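Local structure of mitogen-activated protein kinase kinase kinase 7 interacting protein 1 (2IRM) at residues 19-25 / 343-349; 36-40 / 56-62; 71-76 / 97-101; 171-175 / 223-229. The protein probably acts as an adapter that binds the kinase TAK1 and triggers its autophosphorylation and activation, and has a PP2C-type phosphatase fold. All blocks are in the same frame, centred on the assembly; numbering follows the deposited sequence.

Contact 1. Residues 19-25 / 343-349; sequences EAINQIY and NSRDDVT
Segments 19-25 and 343-349 run antiparallel, with end-to-end directions 176° apart. Each is extended, and each is interrupted in the middle. A20 and V348 form a hydrogen-bonded pair: A20 N to V348 O is 3.0 Å and V348 N to A20 O is 2.8 Å. Q23 and R345 form another, with Q23 N to R345 O at 2.8 Å and R345 N to Q23 O at 2.7 Å. E19 with T349 and I24 with S344 are non-hydrogen-bonded pairs. The register is the same on both sides of the break. Y25 N closes the end on N343 O at 3.0 Å.

Side chains fill the break. D347 (chi1 m) sends OD1 to N22 N at 3.1 Å and to N22 ND2 (chi1 p) at 3.2 Å. Its OD2 takes the backbone N of R38. R345 (chi1 t) reaches across to segment 19-25, and its NH2 donates to I21 O at 3.0 Å, within the break between the two bridged pairs. The Y25 ring lies with one face over S344 C, and its OH bonds to H326.

The two strands are neighbours inside one sheet of the PP2C-type sandwich. Strand 31-33 flanks 15-25, and strand 268-274 flanks 344-354. Helix 311-334 covers the face that carries A20, R345 and V348.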
loop_
_atom_site.group_PDB
_atom_site.type_symbol
_atom_site.label_atom_id
_atom_site.label_comp_id
_atom_site.label_asym_id
_atom_site.label_seq_id
_atom_site.Cartn_x
_atom_site.Cartn_y
_atom_site.Cartn_z
ATOM N N GLU A 19 10.743 0.705 -9.411
ATOM C CA GLU A 19 9.666 -0.250 -9.596
ATOM C C GLU A 19 10.241 -1.581 -10.008
ATOM O O GLU A 19 11.154 -1.652 -10.837
ATOM C CB GLU A 19 8.728 0.198 -10.711
ATOM C CG GLU A 19 7.750 1.315 -10.375
ATOM C CD GLU A 19 6.954 1.773 -11.606
ATOM O OE1 GLU A 19 7.473 1.680 -12.742
ATOM O OE2 GLU A 19 5.802 2.224 -11.435
ATOM N N ALA A 20 9.693 -2.640 -9.428
ATOM C CA ALA A 20 9.885 -3.981 -9.961
ATOM C C ALA A 20 8.528 -4.669 -10.051
ATOM O O ALA A 20 7.707 -4.600 -9.127
ATOM C CB ALA A 20 10.863 -4.780 -9.121
ATOM N N ILE A 21 8.313 -5.312 -11.191
ATOM C CA ILE A 21 7.039 -5.906 -11.551
ATOM C C ILE A 21 6.837 -7.208 -10.800
ATOM O O ILE A 21 7.794 -7.923 -10.529
ATOM C CB ILE A 21 6.963 -6.107 -13.096
ATOM C CG1 ILE A 21 5.758 -6.954 -13.508
ATOM C CG2 ILE A 21 8.297 -6.642 -13.662
ATOM C CD1 ILE A 21 4.474 -6.174 -13.598
ATOM N N ASN A 22 5.587 -7.506 -10.455
ATOM C CA ASN A 22 5.261 -8.710 -9.682
ATOM C C ASN A 22 5.801 -9.981 -10.329
ATOM O O ASN A 22 5.911 -10.070 -11.556
ATOM C CB ASN A 22 3.749 -8.820 -9.437
ATOM C CG ASN A 22 2.967 -9.114 -10.702
ATOM O OD1 ASN A 22 2.966 -10.238 -11.200
ATOM N ND2 ASN A 22 2.283 -8.106 -11.219
ATOM N N GLN A 23 6.148 -10.957 -9.497
ATOM C CA GLN A 23 6.700 -12.212 -9.997
ATOM C C GLN A 23 6.148 -13.432 -9.288
ATOM O O GLN A 23 5.857 -13.389 -8.093
ATOM C CB GLN A 23 8.218 -12.219 -9.858
ATOM C CG GLN A 23 8.943 -11.342 -10.857
ATOM C CD GLN A 23 10.449 -11.472 -10.770
ATOM O OE1 GLN A 23 11.160 -11.082 -11.686
ATOM N NE2 GLN A 23 10.943 -12.021 -9.668
ATOM N N ILE A 24 6.002 -14.519 -10.038
ATOM C CA ILE A 24 5.814 -15.836 -9.443
ATOM C C ILE A 24 7.124 -16.603 -9.626
ATOM O O ILE A 24 7.582 -16.803 -10.750
ATOM C CB ILE A 24 4.583 -16.594 -10.035
ATOM C CG1 ILE A 24 3.285 -16.056 -9.411
ATOM C CG2 ILE A 24 4.685 -18.104 -9.787
ATOM C CD1 ILE A 24 1.989 -16.633 -9.999
ATOM N N TYR A 25 7.735 -16.994 -8.509
ATOM C CA TYR A 25 8.987 -17.745 -8.524
ATOM C C TYR A 25 8.741 -19.224 -8.833
ATOM O O TYR A 25 7.979 -19.885 -8.131
ATOM C CB TYR A 25 9.711 -17.634 -7.172
ATOM C CG TYR A 25 10.065 -16.235 -6.680
ATOM C CD1 TYR A 25 10.356 -15.197 -7.568
ATOM C CD2 TYR A 25 10.154 -15.970 -5.310
ATOM C CE1 TYR A 25 10.702 -13.932 -7.104
ATOM C CE2 TYR A 25 10.498 -14.707 -4.839
ATOM C CZ TYR A 25 10.770 -13.696 -5.742
ATOM O OH TYR A 25 11.109 -12.449 -5.280
ATOM N N ASN A 343 6.790 -17.508 -2.079
ATOM C CA ASN A 343 7.139 -18.090 -3.370
ATOM C C ASN A 343 6.816 -17.126 -4.506
ATOM O O ASN A 343 6.828 -17.497 -5.684
ATOM C CB ASN A 343 6.406 -19.418 -3.567
ATOM C CG ASN A 343 4.927 -19.239 -3.843
ATOM O OD1 ASN A 343 4.367 -19.932 -4.684
ATOM N ND2 ASN A 343 4.287 -18.306 -3.139
ATOM N N SER A 344 6.519 -15.884 -4.140
ATOM C CA SER A 344 6.140 -14.876 -5.111
ATOM C C SER A 344 6.550 -13.478 -4.685
ATOM O O SER A 344 7.101 -13.258 -3.607
ATOM C CB SER A 344 4.627 -14.923 -5.376
ATOM O OG SER A 344 3.887 -14.255 -4.363
ATOM N N ARG A 345 6.253 -12.535 -5.563
ATOM C CA ARG A 345 6.554 -11.135 -5.369
ATOM C C ARG A 345 5.372 -10.352 -5.915
ATOM O O ARG A 345 4.845 -10.661 -6.996
ATOM C CB ARG A 345 7.826 -10.778 -6.143
ATOM C CG ARG A 345 8.337 -9.367 -5.941
ATOM C CD ARG A 345 8.950 -8.843 -7.224
ATOM N NE ARG A 345 10.292 -9.358 -7.439
ATOM C CZ ARG A 345 11.015 -9.133 -8.532
ATOM N NH1 ARG A 345 12.232 -9.647 -8.629
ATOM N NH2 ARG A 345 10.528 -8.407 -9.531
ATOM N N ASP A 346 4.941 -9.356 -5.153
ATOM C CA ASP A 346 3.928 -8.432 -5.645
ATOM C C ASP A 346 4.673 -7.270 -6.262
ATOM O O ASP A 346 5.898 -7.222 -6.197
ATOM C CB ASP A 346 2.999 -7.979 -4.521
ATOM C CG ASP A 346 2.228 -9.141 -3.886
ATOM O OD1 ASP A 346 1.815 -10.067 -4.627
ATOM O OD2 ASP A 346 2.037 -9.130 -2.647
ATOM N N ASP A 347 3.956 -6.347 -6.886
ATOM C CA ASP A 347 4.616 -5.197 -7.484
ATOM C C ASP A 347 5.316 -4.405 -6.399
ATOM O O ASP A 347 4.692 -3.974 -5.428
ATOM C CB ASP A 347 3.615 -4.335 -8.227
ATOM C CG ASP A 347 2.918 -5.098 -9.327
ATOM O OD1 ASP A 347 3.505 -5.203 -10.426
ATOM O OD2 ASP A 347 1.794 -5.602 -9.087
ATOM N N VAL A 348 6.629 -4.278 -6.541
ATOM C CA VAL A 348 7.426 -3.495 -5.609
ATOM C C VAL A 348 7.467 -2.066 -6.128
ATOM O O VAL A 348 7.725 -1.838 -7.321
ATOM C CB VAL A 348 8.860 -4.055 -5.474
ATOM C CG1 VAL A 348 9.719 -3.137 -4.622
ATOM C CG2 VAL A 348 8.833 -5.454 -4.881
ATOM N N THR A 349 7.193 -1.109 -5.251
ATOM C CA THR A 349 7.297 0.290 -5.632
ATOM C C THR A 349 7.895 1.120 -4.521
ATOM O O THR A 349 7.501 1.005 -3.363
ATOM C CB THR A 349 5.943 0.868 -6.085
ATOM O OG1 THR A 349 5.585 0.282 -7.342
ATOM C CG2 THR A 349 6.014 2.385 -6.260
#

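Contact 2. Residues 36-40 / 56-62; sequences ESRDK and LSGHNGV
S57 OG (chi1 m) donates to D39 OD1 at 2.8 Å; D39 is also m. They are a non-hydrogen-bonded antiparallel pair with CA atoms 4.5 Å apart. Backbone bonds lie to either side of it. K40 N to L56 O is 2.8 Å and L56 N to K40 O is 2.7 Å. G58 N meets R38 O at 2.9 Å. S57 and G58 belong to a Ser-Gly-His sequence where active PP2C phosphatases carry Asp-Gly-His, whose aspartate binds metal.

After H59 the chain turns. N60 has a positive phi of 60°, and G58 leaves room for G61 O, which a CB there would meet. R38 (chi1 m) folds over this turn: one face of its guanidinium covers N60 CA, with NH1 at 3.5 Å from that atom, and its CD is 3.4 Å from G61 C. E36 OE1 is 3.5 Å from R38 NE, a pairing of charges alone. V62 CG2 packs on K40 CE at 3.7 Å.

The contact is the open end of the hairpin of strands 39-45 and 50-59. Strand 154-163 pairs with the far side of 50-59. Helix 63-75 covers L56, while D39 OD2 bonds to T349 in the opposing sheet.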
loop_
_atom_site.group_PDB
_atom_site.type_symbol
_atom_site.label_atom_id
_atom_site.label_comp_id
_atom_site.label_asym_id
_atom_site.label_seq_id
_atom_site.Cartn_x
_atom_site.Cartn_y
_atom_site.Cartn_z
ATOM N N GLU A 36 0.501 -6.456 -16.354
ATOM C CA GLU A 36 -0.191 -5.445 -15.587
ATOM C C GLU A 36 0.538 -5.200 -14.274
ATOM O O GLU A 36 0.762 -6.139 -13.508
ATOM C CB GLU A 36 -1.615 -5.944 -15.288
ATOM C CG GLU A 36 -1.816 -7.498 -15.366
ATOM C CD GLU A 36 -1.299 -8.292 -14.146
ATOM O OE1 GLU A 36 -1.688 -7.967 -12.991
ATOM O OE2 GLU A 36 -0.525 -9.262 -14.346
ATOM N N SER A 37 0.931 -3.956 -14.010
ATOM C CA SER A 37 1.283 -3.579 -12.639
ATOM C C SER A 37 -0.016 -3.382 -11.892
ATOM O O SER A 37 -0.997 -2.888 -12.456
ATOM C CB SER A 37 2.109 -2.293 -12.579
ATOM O OG SER A 37 2.619 -2.074 -11.272
ATOM N N ARG A 38 -0.032 -3.794 -10.634
ATOM C CA ARG A 38 -1.187 -3.575 -9.777
ATOM C C ARG A 38 -0.969 -2.343 -8.885
ATOM O O ARG A 38 -1.898 -1.871 -8.237
ATOM C CB ARG A 38 -1.474 -4.824 -8.937
ATOM C CG ARG A 38 -1.907 -6.059 -9.733
ATOM C CD ARG A 38 -3.416 -6.256 -9.644
ATOM N NE ARG A 38 -3.881 -7.498 -10.273
ATOM C CZ ARG A 38 -3.899 -8.690 -9.679
ATOM N NH1 ARG A 38 -3.459 -8.831 -8.435
ATOM N NH2 ARG A 38 -4.353 -9.747 -10.332
ATOM N N ASP A 39 0.260 -1.834 -8.857
ATOM C CA ASP A 39 0.585 -0.608 -8.139
ATOM C C ASP A 39 0.321 0.644 -8.983
ATOM O O ASP A 39 0.772 0.754 -10.132
ATOM C CB ASP A 39 2.051 -0.618 -7.714
ATOM C CG ASP A 39 2.293 -1.329 -6.385
ATOM O OD1 ASP A 39 1.336 -1.791 -5.714
ATOM O OD2 ASP A 39 3.480 -1.418 -6.004
ATOM N N LYS A 40 -0.401 1.597 -8.405
ATOM C CA LYS A 40 -0.642 2.883 -9.064
ATOM C C LYS A 40 -0.017 4.029 -8.270
ATOM O O LYS A 40 -0.190 4.127 -7.055
ATOM C CB LYS A 40 -2.137 3.101 -9.310
ATOM C CG LYS A 40 -2.731 2.122 -10.328
ATOM C CD LYS A 40 -2.329 2.486 -11.764
ATOM C CE LYS A 40 -2.323 1.287 -12.696
ATOM N NZ LYS A 40 -1.461 1.536 -13.893
ATOM N N LEU A 56 -0.950 3.430 -4.530
ATOM C CA LEU A 56 -2.128 2.636 -4.278
ATOM C C LEU A 56 -1.874 1.239 -4.782
ATOM O O LEU A 56 -1.659 1.033 -5.989
ATOM C CB LEU A 56 -3.347 3.253 -4.948
ATOM C CG LEU A 56 -3.809 4.434 -4.110
ATOM C CD1 LEU A 56 -3.196 5.728 -4.635
ATOM C CD2 LEU A 56 -5.318 4.490 -4.101
ATOM N N SER A 57 -1.868 0.289 -3.848
ATOM C CA SER A 57 -1.553 -1.088 -4.175
ATOM C C SER A 57 -2.821 -1.868 -4.363
ATOM O O SER A 57 -3.556 -2.093 -3.418
ATOM C CB SER A 57 -0.703 -1.699 -3.079
ATOM O OG SER A 57 0.587 -1.112 -3.079
ATOM N N GLY A 58 -3.084 -2.262 -5.600
ATOM C CA GLY A 58 -4.285 -3.024 -5.910
ATOM C C GLY A 58 -4.143 -4.461 -5.444
ATOM O O GLY A 58 -3.081 -5.069 -5.616
ATOM N N HIS A 59 -5.208 -4.994 -4.846
ATOM C CA HIS A 59 -5.252 -6.392 -4.427
ATOM C C HIS A 59 -6.214 -7.236 -5.266
ATOM O O HIS A 59 -7.402 -6.916 -5.379
ATOM C CB HIS A 59 -5.600 -6.480 -2.945
ATOM C CG HIS A 59 -4.594 -5.817 -2.066
ATOM N ND1 HIS A 59 -4.917 -4.782 -1.211
ATOM C CD2 HIS A 59 -3.260 -6.017 -1.934
ATOM C CE1 HIS A 59 -3.827 -4.385 -0.578
ATOM N NE2 HIS A 59 -2.808 -5.120 -0.996
ATOM N N ASN A 60 -5.691 -8.315 -5.842
ATOM C CA ASN A 60 -6.455 -9.193 -6.743
ATOM C C ASN A 60 -6.989 -8.477 -7.978
ATOM O O ASN A 60 -7.698 -9.073 -8.790
ATOM C CB ASN A 60 -7.613 -9.894 -6.025
ATOM C CG ASN A 60 -7.206 -10.470 -4.693
ATOM O OD1 ASN A 60 -6.378 -11.382 -4.619
ATOM N ND2 ASN A 60 -7.794 -9.945 -3.623
ATOM N N GLY A 61 -6.648 -7.201 -8.115
ATOM C CA GLY A 61 -7.114 -6.413 -9.237
ATOM C C GLY A 61 -6.587 -4.998 -9.199
ATOM O O GLY A 61 -6.195 -4.492 -8.142
ATOM N N VAL A 62 -6.598 -4.362 -10.366
ATOM C CA VAL A 62 -6.092 -3.008 -10.532
ATOM C C VAL A 62 -7.237 -1.987 -10.548
ATOM O O VAL A 62 -7.039 -0.806 -10.242
ATOM C CB VAL A 62 -5.231 -2.918 -11.812
ATOM C CG1 VAL A 62 -6.065 -3.255 -13.053
ATOM C CG2 VAL A 62 -4.539 -1.572 -11.930
#

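Contact 3. Residues 71-76 / 97-101; sequences EMAAEL and SFMSV
The methyl end of M72 sits squarely on the F98 ring. CE is 3.7 Å from the ring centroid, 12° off the normal, and SD is 4.4 Å from the same centroid, 13° off. This is a Met-aromatic contact with a CH-pi component, between two helices packed on one flank of the PP2C-type sandwich. The short segments 71-75 and 97-101 cross at 137° with their axes 9.6 Å apart.

M72 takes chi1 m, chi2 t and chi3 p, which brings its end to the F98 ring, beside the second helix. On the way its CG touches V101 CG2 at 3.6 Å. E71 CB lies 3.8 Å from the same V101 CG2. At the polar edge, S97 OG (chi1 t) gives a weak hydrogen bond to E75 OE1 at 3.4 Å. E75 OE1 also lies 3.0 Å from S100 OG (chi1 p), which bonds to Q96 O in its own helix. F98 also packs on F254 and P256. At L76 the first helix ends, with phi -150° and psi 62°, and L76 CD2 meets S97 CB at 3.4 Å.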
loop_
_atom_site.group_PDB
_atom_site.type_symbol
_atom_site.label_atom_id
_atom_site.label_comp_id
_atom_site.label_asym_id
_atom_site.label_seq_id
_atom_site.Cartn_x
_atom_site.Cartn_y
_atom_site.Cartn_z
ATOM N N GLU A 71 -9.777 9.554 -8.275
ATOM C CA GLU A 71 -10.818 10.206 -7.509
ATOM C C GLU A 71 -10.245 11.093 -6.414
ATOM O O GLU A 71 -10.753 12.182 -6.188
ATOM C CB GLU A 71 -11.751 9.159 -6.918
ATOM C CG GLU A 71 -13.160 9.644 -6.627
ATOM C CD GLU A 71 -14.218 8.568 -6.881
ATOM O OE1 GLU A 71 -13.847 7.378 -7.093
ATOM O OE2 GLU A 71 -15.426 8.922 -6.885
ATOM N N MET A 72 -9.191 10.636 -5.743
ATOM C CA MET A 72 -8.591 11.407 -4.645
ATOM C C MET A 72 -7.825 12.610 -5.167
ATOM O O MET A 72 -7.819 13.669 -4.543
ATOM C CB MET A 72 -7.692 10.536 -3.772
ATOM C CG MET A 72 -8.371 9.269 -3.343
ATOM S SD MET A 72 -7.725 8.506 -1.854
ATOM C CE MET A 72 -8.380 9.623 -0.610
ATOM N N ALA A 73 -7.183 12.444 -6.316
ATOM C CA ALA A 73 -6.540 13.561 -6.974
ATOM C C ALA A 73 -7.598 14.614 -7.317
ATOM O O ALA A 73 -7.391 15.816 -7.119
ATOM C CB ALA A 73 -5.815 13.086 -8.217
ATOM N N ALA A 74 -8.746 14.139 -7.796
ATOM C CA ALA A 74 -9.844 14.997 -8.202
ATOM C C ALA A 74 -10.521 15.667 -7.013
ATOM O O ALA A 74 -11.045 16.767 -7.139
ATOM C CB ALA A 74 -10.854 14.204 -9.003
ATOM N N GLU A 75 -10.519 15.004 -5.862
ATOM C CA GLU A 75 -11.180 15.558 -4.677
ATOM C C GLU A 75 -10.295 16.508 -3.884
ATOM O O GLU A 75 -10.804 17.290 -3.076
ATOM C CB GLU A 75 -11.748 14.460 -3.781
ATOM C CG GLU A 75 -13.214 14.164 -4.069
ATOM C CD GLU A 75 -13.481 12.680 -4.295
ATOM O OE1 GLU A 75 -12.893 11.840 -3.566
ATOM O OE2 GLU A 75 -14.276 12.354 -5.212
ATOM N N LEU A 76 -8.986 16.456 -4.123
ATOM C CA LEU A 76 -8.068 17.367 -3.455
ATOM C C LEU A 76 -6.833 17.719 -4.264
ATOM O O LEU A 76 -5.719 17.432 -3.833
ATOM C CB LEU A 76 -7.672 16.831 -2.072
ATOM C CG LEU A 76 -7.456 15.329 -1.892
ATOM C CD1 LEU A 76 -5.992 14.953 -1.995
ATOM C CD2 LEU A 76 -8.001 14.947 -0.554
ATOM N N SER A 97 -12.131 12.378 1.375
ATOM C CA SER A 97 -11.727 11.885 0.073
ATOM C C SER A 97 -11.700 10.363 0.032
ATOM O O SER A 97 -12.033 9.767 -0.990
ATOM C CB SER A 97 -10.366 12.449 -0.295
ATOM O OG SER A 97 -10.080 12.190 -1.654
ATOM N N PHE A 98 -11.295 9.754 1.146
ATOM C CA PHE A 98 -11.336 8.303 1.335
ATOM C C PHE A 98 -12.763 7.822 1.415
ATOM O O PHE A 98 -13.130 6.804 0.833
ATOM C CB PHE A 98 -10.669 7.932 2.649
ATOM C CG PHE A 98 -9.190 7.815 2.568
ATOM C CD1 PHE A 98 -8.378 8.843 3.018
ATOM C CD2 PHE A 98 -8.599 6.662 2.072
ATOM C CE1 PHE A 98 -6.999 8.738 2.954
ATOM C CE2 PHE A 98 -7.219 6.541 2.002
ATOM C CZ PHE A 98 -6.414 7.581 2.445
ATOM N N MET A 99 -13.560 8.570 2.168
ATOM C CA MET A 99 -14.928 8.201 2.460
ATOM C C MET A 99 -15.702 8.018 1.180
ATOM O O MET A 99 -16.489 7.084 1.063
ATOM C CB MET A 99 -15.592 9.285 3.290
ATOM C CG MET A 99 -15.709 9.005 4.772
ATOM S SD MET A 99 -16.719 10.328 5.530
ATOM C CE MET A 99 -18.357 10.104 4.781
ATOM N N SER A 100 -15.459 8.906 0.222
ATOM C CA SER A 100 -16.232 8.937 -1.010
ATOM C C SER A 100 -15.587 8.101 -2.106
ATOM O O SER A 100 -16.162 7.921 -3.176
ATOM C CB SER A 100 -16.427 10.376 -1.477
ATOM O OG SER A 100 -15.175 10.971 -1.742
ATOM N N VAL A 101 -14.385 7.606 -1.835
ATOM C CA VAL A 101 -13.738 6.630 -2.715
ATOM C C VAL A 101 -14.334 5.265 -2.418
ATOM O O VAL A 101 -14.509 4.436 -3.315
ATOM C CB VAL A 101 -12.198 6.625 -2.538
ATOM C CG1 VAL A 101 -11.614 5.277 -2.866
ATOM C CG2 VAL A 101 -11.571 7.687 -3.416
#

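Contact 4. Residues 171-175 / 223-229; sequences NIGNC and LYSTRCI
L223 O accepts the hydrogen bond that joins the two segments: N174 ND2 donates to it at 2.8 Å. L223 CD1 also touches N174 ND2 at 3.6 Å. N174 is m at chi1. Y224 points away, and its OH bonds to N231. S225 (chi1 p) points in, with CB 3.1 Å from N174 OD1 and 4.0 Å from G173 CA; its OG makes a weak bond to R227 O at 3.3 Å. T226 turns the chain and bonds to E204.

R227 is nearest G173 in register, with CA atoms 4.9 Å apart, and R227 O lies 3.1 Å from G173 CA. A CB on G173 would clash there, and its phi is +83°. R227 CB packs on I172 CG1 at 3.7 Å, while its guanidinium leads away to E255 O and E204. C228 N follows at 3.5 Å from I172 CG1. I229 CD1 ends the run, 4.1 Å from I172 CG2.

The Asn-Ile-Gly-Asn-Cys sequence corresponds to the Asn-Val-Gly-Asp-Ser motif of PP2C phosphatases, the short connection between strands 166-172 and 176-181 that crosses from one sheet to the other.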
loop_
_atom_site.group_PDB
_atom_site.type_symbol
_atom_site.label_atom_id
_atom_site.label_comp_id
_atom_site.label_asym_id
_atom_site.label_seq_id
_atom_site.Cartn_x
_atom_site.Cartn_y
_atom_site.Cartn_z
ATOM N N ASN A 171 -3.301 7.090 5.138
ATOM C CA ASN A 171 -3.052 5.730 4.665
ATOM C C ASN A 171 -4.106 4.736 5.132
ATOM O O ASN A 171 -4.755 4.945 6.155
ATOM C CB ASN A 171 -1.637 5.259 5.048
ATOM C CG ASN A 171 -1.610 4.384 6.314
ATOM O OD1 ASN A 171 -1.853 3.173 6.250
ATOM N ND2 ASN A 171 -1.288 4.992 7.457
ATOM N N ILE A 172 -4.264 3.670 4.351
ATOM C CA ILE A 172 -5.069 2.514 4.717
ATOM C C ILE A 172 -4.411 1.257 4.148
ATOM O O ILE A 172 -3.907 1.260 3.019
ATOM C CB ILE A 172 -6.528 2.638 4.239
ATOM C CG1 ILE A 172 -7.389 1.533 4.843
ATOM C CG2 ILE A 172 -6.613 2.611 2.730
ATOM C CD1 ILE A 172 -8.874 1.858 4.903
ATOM N N GLY A 173 -4.389 0.191 4.943
ATOM C CA GLY A 173 -3.862 -1.088 4.471
ATOM C C GLY A 173 -2.356 -1.221 4.545
ATOM O O GLY A 173 -1.729 -0.743 5.496
ATOM N N ASN A 174 -1.783 -1.858 3.525
ATOM C CA ASN A 174 -0.397 -2.321 3.552
ATOM C C ASN A 174 0.684 -1.296 3.271
ATOM O O ASN A 174 1.751 -1.353 3.880
ATOM C CB ASN A 174 -0.225 -3.521 2.624
ATOM C CG ASN A 174 -0.875 -4.784 3.176
ATOM O OD1 ASN A 174 -1.377 -4.811 4.307
ATOM N ND2 ASN A 174 -0.863 -5.841 2.377
ATOM N N CYS A 175 0.420 -0.370 2.355
ATOM C CA CYS A 175 1.389 0.677 2.002
ATOM C C CYS A 175 1.925 1.434 3.222
ATOM O O CYS A 175 1.252 1.510 4.261
ATOM C CB CYS A 175 0.770 1.666 1.013
ATOM S SG CYS A 175 0.027 0.938 -0.458
ATOM N N LEU A 223 -0.008 -11.418 2.730
ATOM C CA LEU A 223 0.116 -10.315 3.677
ATOM C C LEU A 223 -1.203 -9.564 3.820
ATOM O O LEU A 223 -1.272 -8.358 3.580
ATOM C CB LEU A 223 1.224 -9.355 3.240
ATOM C CG LEU A 223 1.876 -8.524 4.346
ATOM C CD1 LEU A 223 2.112 -7.096 3.877
ATOM C CD2 LEU A 223 1.027 -8.545 5.607
ATOM N N TYR A 224 -2.249 -10.284 4.214
ATOM C CA TYR A 224 -3.608 -9.772 4.131
ATOM C C TYR A 224 -3.761 -8.441 4.864
ATOM O O TYR A 224 -3.503 -8.343 6.064
ATOM C CB TYR A 224 -4.567 -10.795 4.704
ATOM C CG TYR A 224 -5.973 -10.611 4.259
ATOM C CD1 TYR A 224 -6.363 -10.988 2.983
ATOM C CD2 TYR A 224 -6.927 -10.081 5.118
ATOM C CE1 TYR A 224 -7.662 -10.832 2.558
ATOM C CE2 TYR A 224 -8.240 -9.919 4.705
ATOM C CZ TYR A 224 -8.594 -10.294 3.422
ATOM O OH TYR A 224 -9.884 -10.143 2.987
ATOM N N SER A 225 -4.143 -7.407 4.125
ATOM C CA SER A 225 -4.403 -6.133 4.731
ATOM C C SER A 225 -5.751 -6.266 5.407
ATOM O O SER A 225 -6.688 -6.819 4.841
ATOM C CB SER A 225 -4.411 -5.021 3.687
ATOM O OG SER A 225 -5.481 -5.193 2.790
ATOM N N THR A 226 -5.832 -5.762 6.626
ATOM C CA THR A 226 -6.999 -5.917 7.470
ATOM C C THR A 226 -7.854 -4.659 7.399
ATOM O O THR A 226 -8.875 -4.537 8.090
ATOM C CB THR A 226 -6.541 -6.132 8.905
ATOM O OG1 THR A 226 -5.680 -5.054 9.266
ATOM C CG2 THR A 226 -5.755 -7.425 9.025
ATOM N N ARG A 227 -7.396 -3.706 6.594
ATOM C CA ARG A 227 -8.166 -2.520 6.222
ATOM C C ARG A 227 -7.757 -2.207 4.800
ATOM O O ARG A 227 -6.635 -2.519 4.400
ATOM C CB ARG A 227 -7.838 -1.324 7.114
ATOM C CG ARG A 227 -8.313 -1.443 8.535
ATOM C CD ARG A 227 -8.013 -0.200 9.332
ATOM N NE ARG A 227 -7.850 -0.534 10.743
ATOM C CZ ARG A 227 -7.763 0.347 11.737
ATOM N NH1 ARG A 227 -7.827 1.653 11.507
ATOM N NH2 ARG A 227 -7.614 -0.083 12.980
ATOM N N CYS A 228 -8.666 -1.615 4.034
ATOM C CA CYS A 228 -8.403 -1.261 2.629
ATOM C C CYS A 228 -9.634 -0.645 1.968
ATOM O O CYS A 228 -10.717 -0.586 2.558
ATOM C CB CYS A 228 -7.936 -2.477 1.812
ATOM S SG CYS A 228 -9.210 -3.746 1.592
ATOM N N ILE A 229 -9.456 -0.184 0.741
ATOM C CA ILE A 229 -10.555 0.359 -0.017
ATOM C C ILE A 229 -11.239 -0.805 -0.718
ATOM O O ILE A 229 -10.567 -1.660 -1.303
ATOM C CB ILE A 229 -10.050 1.399 -1.033
ATOM C CG1 ILE A 229 -9.602 2.659 -0.296
ATOM C CG2 ILE A 229 -11.129 1.732 -2.058
ATOM C CD1 ILE A 229 -8.379 3.295 -0.870
#

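Contacts 1 and 2 belong to opposing sheets and meet directly: D347 bonds to R38 and T349 to D39. Both are partly buried and rest mainly on strand pairing and polar side chains. Contacts 3 and 4 are buried. Contact 3 is the most apolar, a helix pair on the far side of the chain's centre from contact 1, with centres about 28 Å apart. Contact 4 lies nearest the chain's centre, about 6 Å away, and mixes one polar bond with close backbone packing. It touches contact 2 through S57 on C175 and contact 3 through I229 on V101. Contact 1 joins residues near the two chain ends; the other three are nested within its loop.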